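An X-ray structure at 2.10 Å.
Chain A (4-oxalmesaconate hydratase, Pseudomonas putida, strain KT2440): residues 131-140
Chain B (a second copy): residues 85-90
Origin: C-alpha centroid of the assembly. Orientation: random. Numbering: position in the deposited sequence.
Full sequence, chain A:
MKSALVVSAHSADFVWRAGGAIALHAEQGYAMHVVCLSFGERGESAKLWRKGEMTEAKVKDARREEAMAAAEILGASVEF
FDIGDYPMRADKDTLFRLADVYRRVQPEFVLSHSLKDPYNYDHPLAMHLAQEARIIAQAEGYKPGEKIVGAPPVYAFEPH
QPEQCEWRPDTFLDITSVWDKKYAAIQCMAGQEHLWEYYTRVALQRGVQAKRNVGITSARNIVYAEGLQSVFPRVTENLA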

# COMPACT_ATOMS: atom_id res chain seq x y z
N GLN A 131 5.69 21.06 -6.14
CA GLN A 131 6.40 20.64 -4.94
C GLN A 131 7.89 20.94 -5.01
O GLN A 131 8.46 21.44 -4.04
CB GLN A 131 6.18 19.15 -4.67
CG GLN A 131 4.79 18.86 -4.14
CD GLN A 131 4.62 17.41 -3.70
OE1 GLN A 131 5.56 16.78 -3.21
NE2 GLN A 131 3.42 16.89 -3.86
N GLU A 132 8.52 20.65 -6.14
CA GLU A 132 9.95 20.88 -6.22
C GLU A 132 10.25 22.39 -6.22
O GLU A 132 11.21 22.83 -5.58
CB GLU A 132 10.58 20.20 -7.45
CG GLU A 132 12.12 20.20 -7.33
CD GLU A 132 12.84 19.45 -8.44
OE1 GLU A 132 12.21 19.15 -9.47
OE2 GLU A 132 14.05 19.17 -8.28
N ALA A 133 9.43 23.19 -6.92
CA ALA A 133 9.65 24.64 -6.93
C ALA A 133 9.53 25.22 -5.52
O ALA A 133 10.27 26.14 -5.14
CB ALA A 133 8.66 25.33 -7.87
N ARG A 134 8.59 24.68 -4.75
CA ARG A 134 8.42 25.07 -3.36
C ARG A 134 9.71 24.86 -2.56
O ARG A 134 10.13 25.72 -1.77
CB ARG A 134 7.27 24.28 -2.74
CG ARG A 134 7.00 24.51 -1.26
CD ARG A 134 5.78 23.67 -0.88
NE ARG A 134 5.56 23.54 0.56
CZ ARG A 134 6.26 22.73 1.36
NH1 ARG A 134 7.26 21.99 0.89
NH2 ARG A 134 5.97 22.69 2.66
N ILE A 135 10.34 23.70 -2.75
CA ILE A 135 11.57 23.38 -2.04
C ILE A 135 12.73 24.27 -2.51
O ILE A 135 13.52 24.74 -1.69
CB ILE A 135 11.93 21.89 -2.20
CG1 ILE A 135 10.87 21.01 -1.51
CG2 ILE A 135 13.32 21.61 -1.63
CD1 ILE A 135 10.92 19.54 -1.90
N ILE A 136 12.85 24.49 -3.82
CA ILE A 136 13.87 25.41 -4.33
C ILE A 136 13.73 26.77 -3.66
O ILE A 136 14.72 27.38 -3.23
CB ILE A 136 13.78 25.60 -5.87
CG1 ILE A 136 13.93 24.25 -6.59
CG2 ILE A 136 14.85 26.61 -6.35
CD1 ILE A 136 15.16 23.47 -6.21
N ALA A 137 12.48 27.24 -3.54
CA ALA A 137 12.20 28.55 -2.95
C ALA A 137 12.51 28.60 -1.45
O ALA A 137 12.63 29.69 -0.86
CB ALA A 137 10.74 28.92 -3.20
N GLN A 138 12.65 27.43 -0.82
CA GLN A 138 13.09 27.36 0.57
C GLN A 138 14.60 27.55 0.74
O GLN A 138 15.08 27.82 1.84
CB GLN A 138 12.70 26.01 1.18
CG GLN A 138 11.20 25.75 1.34
CD GLN A 138 10.94 24.33 1.85
OE1 GLN A 138 11.71 23.42 1.55
NE2 GLN A 138 9.86 24.15 2.62
N ALA A 139 15.36 27.37 -0.34
CA ALA A 139 16.82 27.27 -0.22
C ALA A 139 17.49 28.64 -0.13
O ALA A 139 17.34 29.48 -1.01
CB ALA A 139 17.39 26.49 -1.40
N GLU A 140 18.25 28.85 0.94
CA GLU A 140 18.91 30.14 1.14
C GLU A 140 20.02 30.33 0.11
O GLU A 140 20.53 31.43 -0.08
CB GLU A 140 19.43 30.25 2.58
CG GLU A 140 18.28 30.44 3.58
CD GLU A 140 18.72 30.51 5.04
OE1 GLU A 140 18.03 29.90 5.89
OE2 GLU A 140 19.73 31.19 5.34
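Chain B, residues 85-90: DYPMRA

Chain B lies along one side of the last turns of a chain A helix as an irregular segment without helix or strand, so the contact has no crossing angle and is best followed residue by residue. The two chains are copies of one protein, and the two stretches together bury 303 Å². The nearest CA atoms across the contact are those of Ile136(A) and Tyr86(B), 5.8 Å apart; from there chain B runs on from Tyr86(B) through Pro87(B) to Arg89(B) while its partners step back along chain A from Ala139(A) to Glu132(A), so the contacts run in opposite sequence order.

Tyr86(B) has a left-handed backbone (phi/psi 45/64), and the peptide bond from it to Pro87(B) is cis. The chain then opens into extended geometry: Pro87(B) at -98/143, Met88(B) at -80/131, Arg89(B) at -134/141 and Ala90(B) at -126/156.

The apolar part of the contact gathers round Tyr86(B), which has the largest area covered, 94 Å². With chi1 m, its ring lies against three helix-side residues. Ile135(A) CG2 is 3.5 Å from Tyr86(B) CE2, and Ala139(A) CB is 3.8 Å from Tyr86(B) CD2. Ile136(A), with both chi angles m, points its CB sideways, yet its end comes nearer: CD1 lies 3.4 Å from the carbonyl carbon C of Tyr86(B), 3.9 Å from Tyr86(B) CB and 3.6 Å from Pro87(B) N. Ile136(A) CD1 thus packs on the cis peptide itself and also lies 4.1 Å from Pro87(B) CD.

The polar part is a two-pronged salt bridge. Glu132(A) points its CB toward chain B and extends with chi1 and chi2 both t; Arg89(B) folds through m, m, t to meet it. Arg89(B) NH2 donates to Glu132(A) OE1 at 2.8 Å (160°), and Arg89(B) NH1 donates to Glu132(A) OE2 at 3.0 Å (155°). Each carboxylate oxygen therefore accepts from a different guanidinium nitrogen, and OE1 sits at the guanidinium edge, near its plane, where the N-H bonds point. Arg89(B) NH1 also donates to Met88(B) O, at 3.0 Å and 152°, which ties the guanidinium back to its own chain. The same carboxylate borders the proline, Glu132(A) OE2 lying 3.6 Å from Pro87(B) CB, so the charged and apolar parts of the contact adjoin.

Within the stretch, the backbone N atoms from Ile135(A) to Ala139(A) all find acceptors in chain A. Ile135(A) N donates to Gln131(A) O at 3.2 Å, Ile136(A) N to Glu132(A) O at 2.9 Å and Ala137(A) N to Ala133(A) O at 2.9 Å. Gln138(A) N has Ile135(A) O at 3.0 Å, with a weak bond to Arg134(A) O at 3.2 Å, and Ala139(A) N donates to Ile136(A) O at 3.0 Å. Both carboxylate oxygens of Asp85(B), like those of Glu140(A), are satisfied elsewhere in the structure.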

# COMPACT_ATOMS: atom_id res chain seq x y z
N ASP B 85 23.17 20.89 -6.64
CA ASP B 85 21.97 20.54 -5.89
C ASP B 85 20.88 21.60 -6.06
O ASP B 85 21.16 22.71 -6.51
CB ASP B 85 22.29 20.38 -4.41
CG ASP B 85 22.64 21.71 -3.74
OD1 ASP B 85 23.32 22.53 -4.39
OD2 ASP B 85 22.23 21.93 -2.58
N TYR B 86 19.65 21.25 -5.69
CA TYR B 86 18.53 22.21 -5.64
C TYR B 86 18.43 23.11 -6.86
O TYR B 86 18.55 24.32 -6.72
CB TYR B 86 18.64 23.10 -4.41
CG TYR B 86 18.21 22.45 -3.11
CD1 TYR B 86 18.95 21.41 -2.56
CD2 TYR B 86 17.08 22.89 -2.43
CE1 TYR B 86 18.58 20.82 -1.36
CE2 TYR B 86 16.70 22.31 -1.22
CZ TYR B 86 17.45 21.27 -0.70
OH TYR B 86 17.08 20.68 0.49
N PRO B 87 18.17 22.54 -8.04
CA PRO B 87 17.89 21.12 -8.26
C PRO B 87 19.10 20.32 -8.70
O PRO B 87 19.92 20.80 -9.50
CB PRO B 87 16.86 21.14 -9.38
CG PRO B 87 17.37 22.29 -10.25
CD PRO B 87 17.93 23.33 -9.26
N MET B 88 19.20 19.09 -8.22
CA MET B 88 20.12 18.12 -8.79
C MET B 88 19.49 17.53 -10.06
O MET B 88 18.32 17.12 -10.05
CB MET B 88 20.45 17.03 -7.78
CG MET B 88 21.58 16.12 -8.20
SD MET B 88 22.17 15.11 -6.81
CE MET B 88 21.13 13.69 -7.01
N ARG B 89 20.25 17.50 -11.14
CA ARG B 89 19.82 16.88 -12.39
C ARG B 89 20.94 16.02 -12.95
O ARG B 89 22.10 16.40 -12.87
CB ARG B 89 19.40 17.94 -13.43
CG ARG B 89 18.13 18.72 -13.07
CD ARG B 89 16.89 17.80 -13.10
NE ARG B 89 15.64 18.53 -12.91
CZ ARG B 89 15.01 18.65 -11.74
NH1 ARG B 89 15.52 18.08 -10.65
NH2 ARG B 89 13.88 19.34 -11.66
N ALA B 90 20.60 14.86 -13.51
CA ALA B 90 21.60 13.98 -14.10
C ALA B 90 21.24 13.63 -15.54
O ALA B 90 20.06 13.70 -15.92
CB ALA B 90 21.75 12.71 -13.28